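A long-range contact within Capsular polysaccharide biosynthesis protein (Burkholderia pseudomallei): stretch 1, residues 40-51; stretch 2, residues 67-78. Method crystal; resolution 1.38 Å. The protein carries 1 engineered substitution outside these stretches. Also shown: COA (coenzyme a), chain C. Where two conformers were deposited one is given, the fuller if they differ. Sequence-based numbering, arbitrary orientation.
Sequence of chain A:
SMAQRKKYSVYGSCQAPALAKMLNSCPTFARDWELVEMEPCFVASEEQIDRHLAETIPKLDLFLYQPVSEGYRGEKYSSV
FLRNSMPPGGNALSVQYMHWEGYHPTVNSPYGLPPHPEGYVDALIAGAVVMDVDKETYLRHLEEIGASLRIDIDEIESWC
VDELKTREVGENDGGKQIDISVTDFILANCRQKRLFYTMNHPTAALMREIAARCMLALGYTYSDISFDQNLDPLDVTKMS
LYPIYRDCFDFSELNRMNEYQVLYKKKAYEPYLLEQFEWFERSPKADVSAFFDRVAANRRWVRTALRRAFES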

# COMPACT_ATOMS: atom_id res chain seq x y z
N PRO A 40 -3.80 12.71 -6.33
CA PRO A 40 -3.32 12.19 -5.05
C PRO A 40 -2.09 12.95 -4.50
O PRO A 40 -1.46 13.74 -5.21
N CYS A 41 -1.77 12.68 -3.24
CA CYS A 41 -0.81 13.46 -2.48
C CYS A 41 0.60 13.42 -3.06
O CYS A 41 1.37 14.36 -2.86
N PHE A 42 0.95 12.35 -3.77
CA PHE A 42 2.30 12.22 -4.31
C PHE A 42 2.49 12.94 -5.64
O PHE A 42 3.63 13.12 -6.08
N VAL A 43 1.39 13.34 -6.27
CA VAL A 43 1.50 13.93 -7.59
C VAL A 43 0.90 15.32 -7.73
O VAL A 43 1.33 16.07 -8.60
N ALA A 44 -0.02 15.71 -6.85
CA ALA A 44 -0.64 17.03 -6.96
C ALA A 44 0.42 18.12 -7.02
O ALA A 44 1.34 18.11 -6.21
N SER A 45 0.27 19.05 -7.95
CA SER A 45 1.15 20.21 -7.97
C SER A 45 0.63 21.26 -6.99
O SER A 45 -0.52 21.18 -6.52
N GLU A 46 1.45 22.25 -6.70
CA GLU A 46 1.02 23.33 -5.82
C GLU A 46 -0.16 24.08 -6.41
O GLU A 46 -1.10 24.43 -5.69
N GLU A 47 -0.12 24.32 -7.72
CA GLU A 47 -1.21 25.01 -8.38
C GLU A 47 -2.50 24.20 -8.24
O GLU A 47 -3.56 24.75 -7.95
N GLN A 48 -2.40 22.88 -8.41
CA GLN A 48 -3.58 22.02 -8.29
C GLN A 48 -4.14 21.99 -6.88
O GLN A 48 -5.35 22.11 -6.68
N ILE A 49 -3.25 21.84 -5.90
CA ILE A 49 -3.72 21.75 -4.52
C ILE A 49 -4.31 23.07 -4.02
O ILE A 49 -5.30 23.07 -3.26
N ASP A 50 -3.73 24.19 -4.49
CA ASP A 50 -4.28 25.52 -4.21
C ASP A 50 -5.70 25.64 -4.76
O ASP A 50 -6.61 26.12 -4.07
N ARG A 51 -5.90 25.19 -6.00
CA ARG A 51 -7.19 25.28 -6.67
C ARG A 51 -8.23 24.42 -5.94
O ARG A 51 -9.38 24.82 -5.76
N PRO A 67 -5.25 9.76 5.80
CA PRO A 67 -4.36 10.64 6.56
C PRO A 67 -3.05 10.97 5.82
O PRO A 67 -2.40 10.08 5.29
N VAL A 68 -2.70 12.26 5.77
CA VAL A 68 -1.44 12.70 5.16
C VAL A 68 -0.86 13.78 6.05
O VAL A 68 -1.46 14.83 6.25
N SER A 69 0.35 13.53 6.56
CA SER A 69 1.00 14.43 7.49
C SER A 69 1.44 15.73 6.82
O SER A 69 1.65 15.78 5.61
N GLU A 70 1.64 16.76 7.64
CA GLU A 70 2.22 18.01 7.17
C GLU A 70 3.68 17.83 6.74
O GLU A 70 4.14 18.49 5.81
N GLY A 71 4.39 16.91 7.40
CA GLY A 71 5.80 16.68 7.10
C GLY A 71 6.07 16.04 5.75
O GLY A 71 7.20 16.13 5.25
N TYR A 72 5.06 15.42 5.15
CA TYR A 72 5.24 14.74 3.87
C TYR A 72 5.70 15.70 2.76
O TYR A 72 6.79 15.53 2.20
N ARG A 73 4.88 16.70 2.47
CA ARG A 73 5.20 17.67 1.40
C ARG A 73 4.91 19.11 1.79
O ARG A 73 5.10 20.03 1.00
N GLY A 74 4.41 19.30 3.02
CA GLY A 74 4.01 20.62 3.48
C GLY A 74 2.55 20.67 3.88
O GLY A 74 1.76 19.81 3.51
N GLU A 75 2.20 21.72 4.62
CA GLU A 75 0.83 21.90 5.09
C GLU A 75 -0.23 21.78 3.99
O GLU A 75 -1.30 21.22 4.25
N LYS A 76 0.04 22.31 2.80
CA LYS A 76 -0.99 22.38 1.75
C LYS A 76 -1.52 21.01 1.33
O LYS A 76 -2.65 20.92 0.84
N TYR A 77 -0.71 19.96 1.49
CA TYR A 77 -1.07 18.61 1.07
C TYR A 77 -1.57 17.77 2.24
O TYR A 77 -1.96 16.61 2.05
N SER A 78 -1.55 18.33 3.44
CA SER A 78 -1.91 17.57 4.64
C SER A 78 -3.42 17.40 4.77
O SER A 78 -4.20 18.30 4.39

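Packing between the loop and helix of stretch 1 and the second stretch centres on C41 and Y77, both buried. C41 points toward stretch 2 (chi1 63°, p): its CB lies 4.1 Å from CG2 of V68 (t), and its SG lies 3.8 Å from CE2 of Y72, an oblique sulfur–aromatic approach. The CA-to-CB bond of Y77 leaves sideways, but chi1 m brings the ring across to stretch 1, where CE1 meets A44 CB at 4.1 Å and I49 CG2 at 3.7 Å. I49 points in with an off-well chi1 of -148°, and its CG2 also packs 3.9 Å from K76 CB. Y72 (t) carries its ring past C41 so that OH comes 3.2 Å from F42 CB, while coenzyme A covers one ring face, CEP lying 3.4 Å from CE1.

Farther out, R73 (m, t, p) turns the edge of its guanidinium to the loop carbonyls. NH1 donates to C41 O and to A44 O, both at 2.8 Å, and NH2 donates to A44 O at 3.0 Å, tying down the turn before the helix. At the charged edge, extended K76 (m, t, t, t) sets NZ between two carboxylates one helical turn apart, forming salt bridges to E46 OE2 and D50 OD1, each 2.8 Å. Water 1 bridges the backbones, donating to I49 O (3.2 Å) and K76 O (2.9 Å).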

# COMPACT_ATOMS: atom_id res chain seq x y z
CB PRO A 40 -3.00 10.72 -5.35
CG PRO A 40 -2.86 10.64 -6.83
CD PRO A 40 -3.74 11.71 -7.41
CB CYS A 41 -0.79 12.97 -1.02
SG CYS A 41 -0.25 11.26 -0.78
CB PHE A 42 2.72 10.75 -4.45
CG PHE A 42 1.97 10.00 -5.51
CD1 PHE A 42 0.72 9.43 -5.24
CD2 PHE A 42 2.51 9.84 -6.78
CE1 PHE A 42 0.03 8.72 -6.22
CE2 PHE A 42 1.82 9.15 -7.77
CZ PHE A 42 0.58 8.59 -7.49
CB VAL A 43 1.01 12.95 -8.68
CG1 VAL A 43 -0.50 12.86 -8.67
CG2 VAL A 43 1.58 13.30 -10.05
CB ALA A 44 -1.57 17.29 -5.78
CB SER A 45 1.19 20.82 -9.36
OG SER A 45 -0.07 21.42 -9.63
CB GLU A 46 2.17 24.25 -5.50
CG GLU A 46 1.86 25.20 -4.36
CD GLU A 46 3.06 26.03 -3.95
OE1 GLU A 46 4.16 25.84 -4.53
OE2 GLU A 46 2.90 26.85 -3.04
CB GLU A 47 -0.86 25.27 -9.85
CG GLU A 47 0.20 26.34 -10.07
CD GLU A 47 1.60 25.93 -9.62
OE1 GLU A 47 1.95 24.73 -9.69
OE2 GLU A 47 2.37 26.83 -9.20
CB GLN A 48 -3.27 20.60 -8.76
CG GLN A 48 -3.11 20.51 -10.26
CD GLN A 48 -2.48 19.23 -10.73
OE1 GLN A 48 -1.82 18.52 -9.98
NE2 GLN A 48 -2.64 18.95 -12.02
CB ILE A 49 -2.64 21.15 -3.57
CG1 ILE A 49 -3.32 20.37 -2.44
CG2 ILE A 49 -1.69 22.22 -3.04
CD1 ILE A 49 -3.90 19.03 -2.88
CB ASP A 50 -3.42 26.61 -4.85
CG ASP A 50 -2.14 26.91 -4.08
OD1 ASP A 50 -1.96 26.49 -2.91
OD2 ASP A 50 -1.29 27.62 -4.66
CB ARG A 51 -7.04 24.82 -8.12
CG ARG A 51 -8.25 25.06 -9.01
CD ARG A 51 -7.94 24.80 -10.49
NE ARG A 51 -6.50 24.89 -10.77
CZ ARG A 51 -5.74 23.87 -11.17
NH1 ARG A 51 -6.27 22.67 -11.37
NH2 ARG A 51 -4.45 24.06 -11.38
CB PRO A 67 -4.07 9.82 7.82
CG PRO A 67 -5.30 9.00 8.02
CD PRO A 67 -5.64 8.58 6.60
CB VAL A 68 -1.62 13.27 3.73
CG1 VAL A 68 -0.28 13.72 3.16
CG2 VAL A 68 -2.27 12.26 2.79
CB SER A 69 2.25 13.76 8.10
OG SER A 69 3.28 13.66 7.12
CB GLU A 70 2.11 19.11 8.24
CG GLU A 70 2.88 20.37 7.90
CD GLU A 70 2.42 21.60 8.68
OE1 GLU A 70 1.22 21.69 9.03
OE2 GLU A 70 3.28 22.48 8.91
CB TYR A 72 3.94 14.01 3.48
CG TYR A 72 3.97 13.40 2.09
CD1 TYR A 72 4.98 12.50 1.72
CD2 TYR A 72 2.99 13.73 1.16
CE1 TYR A 72 5.00 11.93 0.45
CE2 TYR A 72 3.00 13.17 -0.11
CZ TYR A 72 4.01 12.28 -0.45
OH TYR A 72 4.03 11.72 -1.69
CB ARG A 73 4.44 17.34 0.10
CG ARG A 73 5.01 16.15 -0.65
CD ARG A 73 4.23 15.90 -1.94
NE ARG A 73 4.43 16.98 -2.89
CZ ARG A 73 3.61 17.28 -3.91
NH1 ARG A 73 2.51 16.57 -4.13
NH2 ARG A 73 3.90 18.29 -4.73
CB GLU A 75 0.70 23.25 5.78
CG GLU A 75 -0.67 23.47 6.43
CD GLU A 75 -0.79 24.79 7.14
OE1 GLU A 75 -0.28 25.80 6.61
OE2 GLU A 75 -1.42 24.82 8.21
CB LYS A 76 -0.47 23.13 0.52
CG LYS A 76 -0.24 24.61 0.73
CD LYS A 76 0.20 25.26 -0.57
CE LYS A 76 0.24 26.77 -0.43
NZ LYS A 76 0.47 27.36 -1.77
CB TYR A 77 0.14 17.92 0.42
CG TYR A 77 0.71 18.73 -0.71
CD1 TYR A 77 0.17 18.64 -2.00
CD2 TYR A 77 1.77 19.61 -0.50
CE1 TYR A 77 0.68 19.40 -3.03
CE2 TYR A 77 2.27 20.38 -1.53
CZ TYR A 77 1.72 20.27 -2.80
OH TYR A 77 2.19 21.02 -3.85
CB SER A 78 -1.32 18.22 5.89
OG SER A 78 -1.99 19.43 6.20
N1A COA C . 3.49 -0.38 8.15
C2A COA C . 4.76 0.01 7.89
N3A COA C . 5.04 1.16 7.24
C4A COA C . 4.03 1.98 6.87
C5A COA C . 2.64 1.61 7.13
C6A COA C . 2.41 0.35 7.82
N6A COA C . 1.14 -0.05 8.08
N7A COA C . 1.85 2.60 6.64
C8A COA C . 2.68 3.53 6.12
N9A COA C . 3.97 3.14 6.23
C1B COA C . 5.18 3.88 5.84
C2B COA C . 5.05 4.73 4.59
O2B COA C . 5.32 3.95 3.42
C3B COA C . 6.11 5.78 4.88
O3B COA C . 7.39 5.16 4.62
P3B COA C . 8.75 6.01 4.54
O7A COA C . 9.76 4.98 4.09
O8A COA C . 8.48 7.07 3.51
O9A COA C . 9.00 6.56 5.93
C4B COA C . 5.98 6.00 6.39
O4B COA C . 5.39 4.81 6.91
C5B COA C . 5.12 7.21 6.77
O5B COA C . 3.86 7.05 6.14
P1A COA C . 2.49 7.29 6.92
O1A COA C . 1.40 6.87 5.98
O2A COA C . 2.53 6.66 8.28
O3A COA C . 2.40 8.87 7.19
P2A COA C . 2.42 10.19 6.26
O4A COA C . 3.68 10.95 6.60
O5A COA C . 1.10 10.87 6.51
O6A COA C . 2.52 9.70 4.75
CBP COA C . 1.99 8.77 2.61
CCP COA C . 1.42 9.30 3.92
CDP COA C . 0.87 8.31 1.68
CEP COA C . 2.70 9.91 1.91
CAP COA C . 2.96 7.60 2.95
OAP COA C . 2.22 6.47 3.42
C9P COA C . 3.91 7.13 1.86
O9P COA C . 4.98 7.70 1.68
N8P COA C . 3.59 6.04 1.16
C7P COA C . 4.47 5.47 0.15
C6P COA C . 4.51 6.24 -1.16
C5P COA C . 3.13 6.24 -1.75
O5P COA C . 2.34 7.14 -1.50
N4P COA C . 2.86 5.22 -2.55
C3P COA C . 1.58 5.09 -3.18
C2P COA C . 0.96 3.76 -2.81
S1P COA C . -0.77 3.88 -3.07
O HOH W 1 -4.09 23.22 -0.31